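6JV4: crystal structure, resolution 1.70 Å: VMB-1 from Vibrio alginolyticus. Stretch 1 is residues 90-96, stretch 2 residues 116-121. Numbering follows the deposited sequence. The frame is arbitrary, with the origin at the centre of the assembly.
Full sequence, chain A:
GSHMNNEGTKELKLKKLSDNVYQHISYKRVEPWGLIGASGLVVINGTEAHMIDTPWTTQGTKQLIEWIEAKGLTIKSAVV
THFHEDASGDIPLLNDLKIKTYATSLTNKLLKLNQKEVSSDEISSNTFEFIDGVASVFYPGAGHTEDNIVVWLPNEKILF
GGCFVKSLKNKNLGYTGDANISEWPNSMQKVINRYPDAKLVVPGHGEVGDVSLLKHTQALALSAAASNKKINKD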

# COMPACT_ATOMS: atom_id res chain seq x y z
N ASP A 90 6.25 -6.49 -8.09
CA ASP A 90 5.82 -7.48 -9.11
C ASP A 90 5.00 -6.85 -10.24
O ASP A 90 4.30 -7.60 -10.95
N ILE A 91 5.20 -5.57 -10.55
CA ILE A 91 4.59 -5.00 -11.78
C ILE A 91 4.96 -5.85 -13.01
O ILE A 91 4.07 -6.11 -13.85
N PRO A 92 6.24 -6.25 -13.23
CA PRO A 92 6.59 -6.98 -14.44
C PRO A 92 5.78 -8.28 -14.55
O PRO A 92 5.24 -8.54 -15.63
N LEU A 93 5.70 -9.05 -13.47
CA LEU A 93 4.93 -10.31 -13.46
C LEU A 93 3.48 -10.00 -13.81
O LEU A 93 2.90 -10.74 -14.64
N LEU A 94 2.86 -8.99 -13.17
CA LEU A 94 1.42 -8.75 -13.44
C LEU A 94 1.25 -8.31 -14.89
O LEU A 94 0.27 -8.77 -15.55
N ASN A 95 2.15 -7.48 -15.39
CA ASN A 95 2.05 -6.98 -16.78
C ASN A 95 2.19 -8.18 -17.74
O ASN A 95 1.39 -8.27 -18.70
N ASP A 96 3.10 -9.09 -17.43
CA ASP A 96 3.29 -10.36 -18.20
C ASP A 96 2.04 -11.23 -18.21
O ASP A 96 1.80 -11.81 -19.29
N LYS A 116 12.89 0.79 -13.93
CA LYS A 116 11.86 -0.23 -13.62
C LYS A 116 10.69 -0.07 -14.58
O LYS A 116 10.38 1.07 -15.03
N GLU A 117 10.03 -1.19 -14.85
CA GLU A 117 8.85 -1.22 -15.74
C GLU A 117 7.75 -0.38 -15.08
O GLU A 117 7.50 -0.59 -13.90
N VAL A 118 7.08 0.45 -15.87
CA VAL A 118 5.95 1.30 -15.42
C VAL A 118 4.68 0.49 -15.47
O VAL A 118 4.60 -0.58 -16.12
N SER A 119 3.67 0.98 -14.77
CA SER A 119 2.31 0.39 -14.75
C SER A 119 1.73 0.41 -16.16
O SER A 119 2.13 1.25 -17.01
N SER A 120 0.74 -0.44 -16.38
CA SER A 120 0.01 -0.47 -17.67
C SER A 120 -0.91 0.76 -17.77
O SER A 120 -1.20 1.24 -18.87
N ASP A 121 -1.48 1.18 -16.65
CA ASP A 121 -2.53 2.21 -16.57
C ASP A 121 -2.07 3.30 -15.59
O ASP A 121 -1.56 2.94 -14.52

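A carboxamide is a useful group where a helix packs against a chain segment lacking regular secondary structure, because its NH2 offers two hydrogens and its carbonyl oxygen accepts. The contact between the helix of residues 91-96 and the segment 116-121 in VMB-1 is a compact example, burying 286 Å² in all, with Asn95 making both of its hydrogen bonds.

Backbone bonds within the first stretch run from Leu94 N to Asp90 O, the N-cap residue, from Asn95 N to Ile91 O and from Asp96 N to Pro92 O. Stretch 116-121 has no regular helix or strand. Asn95 supplies a weak bond to one of its carbonyls, Val118 O, and a stronger one to a side chain. Its CA-to-CB bond points toward the segment, and with chi1 in m (-78°) and chi2 near -7° its amide nitrogen reaches two acceptors. The stronger bond runs from Asn95 ND2 to Glu117 OE2, 2.8 Å long and nearly straight at 164°. The second, from Asn95 ND2 to Val118 O, is weak: at 3.2 Å it is longer, and its angle of 135° is well bent. One nitrogen thus ties a side-chain carboxylate and a main-chain carbonyl to the same helix position. Asn95 OD1 lies 3.9 Å from Ser120 CB, a packing contact, and is satisfied by a hydrogen bond elsewhere in the structure.

Glu117 makes the complementary reach. It too points toward its neighbour, and an extended t, t conformation carries its carboxylate across to the helix, covering 88 Å² of the residue, the largest share in the contact. While OE2 accepts from Asn95, Glu117 OE1 rests 3.5 Å from Pro92 CB, a carbon that offers no hydrogen bond.

A methyl group packs against the backbone beside these bonds. Ile91, buried and pointing toward the segment with rotamer m, t, sets its CG2 methyl 3.7 Å from Glu117 O and, equally, CG2 3.7 Å from Val118 O. The methyl therefore packs against backbone carbonyls, while the Val118 side chain points away. Leu93 also turns its CA-to-CB bond away and takes no part.

The serines also bond within their own segment, and both OG atoms have further hydrogen bonds elsewhere in the structure. Ser119, chi1 p and directed away from the helix, donates from OG to Asp121 O at 2.7 Å. Ser120, also p, points toward the helix; its OG donates to Asp121 OD1 at 2.6 Å, and its CB is the atom nearest Asn95 OD1. Good packing here combines bonds across the contact with bonds kept within one side.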

# COMPACT_ATOMS: atom_id res chain seq x y z
CB ASP A 90 5.22 -8.71 -8.44
CG ASP A 90 6.30 -9.67 -7.98
OD1 ASP A 90 7.20 -10.00 -8.81
OD2 ASP A 90 6.23 -10.11 -6.82
CB ILE A 91 4.97 -3.52 -11.90
CG1 ILE A 91 4.15 -2.67 -10.92
CG2 ILE A 91 4.79 -3.03 -13.31
CD1 ILE A 91 4.52 -1.23 -10.99
CB PRO A 92 8.10 -7.22 -14.30
CG PRO A 92 8.56 -6.05 -13.44
CD PRO A 92 7.43 -5.89 -12.44
CB LEU A 93 5.02 -11.00 -12.09
CG LEU A 93 4.14 -12.23 -11.95
CD1 LEU A 93 4.58 -13.33 -12.94
CD2 LEU A 93 4.13 -12.73 -10.54
CB LEU A 94 0.88 -7.71 -12.46
CG LEU A 94 0.91 -8.10 -10.98
CD1 LEU A 94 0.37 -6.97 -10.11
CD2 LEU A 94 0.15 -9.36 -10.69
CB ASN A 95 3.07 -5.87 -17.04
CG ASN A 95 2.66 -4.52 -16.47
OD1 ASN A 95 1.53 -4.34 -15.96
ND2 ASN A 95 3.62 -3.60 -16.48
CB ASP A 96 4.47 -11.16 -17.68
CG ASP A 96 5.80 -10.60 -18.10
OD1 ASP A 96 5.80 -9.73 -18.99
OD2 ASP A 96 6.82 -11.04 -17.55
CB LYS A 116 11.36 -0.04 -12.19
CG LYS A 116 12.44 -0.17 -11.12
CD LYS A 116 12.65 -1.60 -10.75
CE LYS A 116 13.49 -1.81 -9.51
NZ LYS A 116 14.85 -2.22 -9.91
CB GLU A 117 8.41 -2.66 -15.94
CG GLU A 117 7.33 -2.83 -17.00
CD GLU A 117 7.02 -4.29 -17.31
OE1 GLU A 117 7.91 -5.11 -17.12
OE2 GLU A 117 5.87 -4.60 -17.71
CB VAL A 118 5.87 2.60 -16.24
CG1 VAL A 118 7.12 3.44 -16.05
CG2 VAL A 118 5.55 2.36 -17.71
CB SER A 119 1.44 1.13 -13.76
OG SER A 119 1.06 2.40 -14.27
CB SER A 120 -0.72 -1.77 -17.83
OG SER A 120 -1.79 -1.94 -16.90
CB ASP A 121 -3.84 1.57 -16.12
CG ASP A 121 -4.38 0.68 -17.23
OD1 ASP A 121 -3.86 -0.41 -17.41
OD2 ASP A 121 -5.20 1.17 -17.98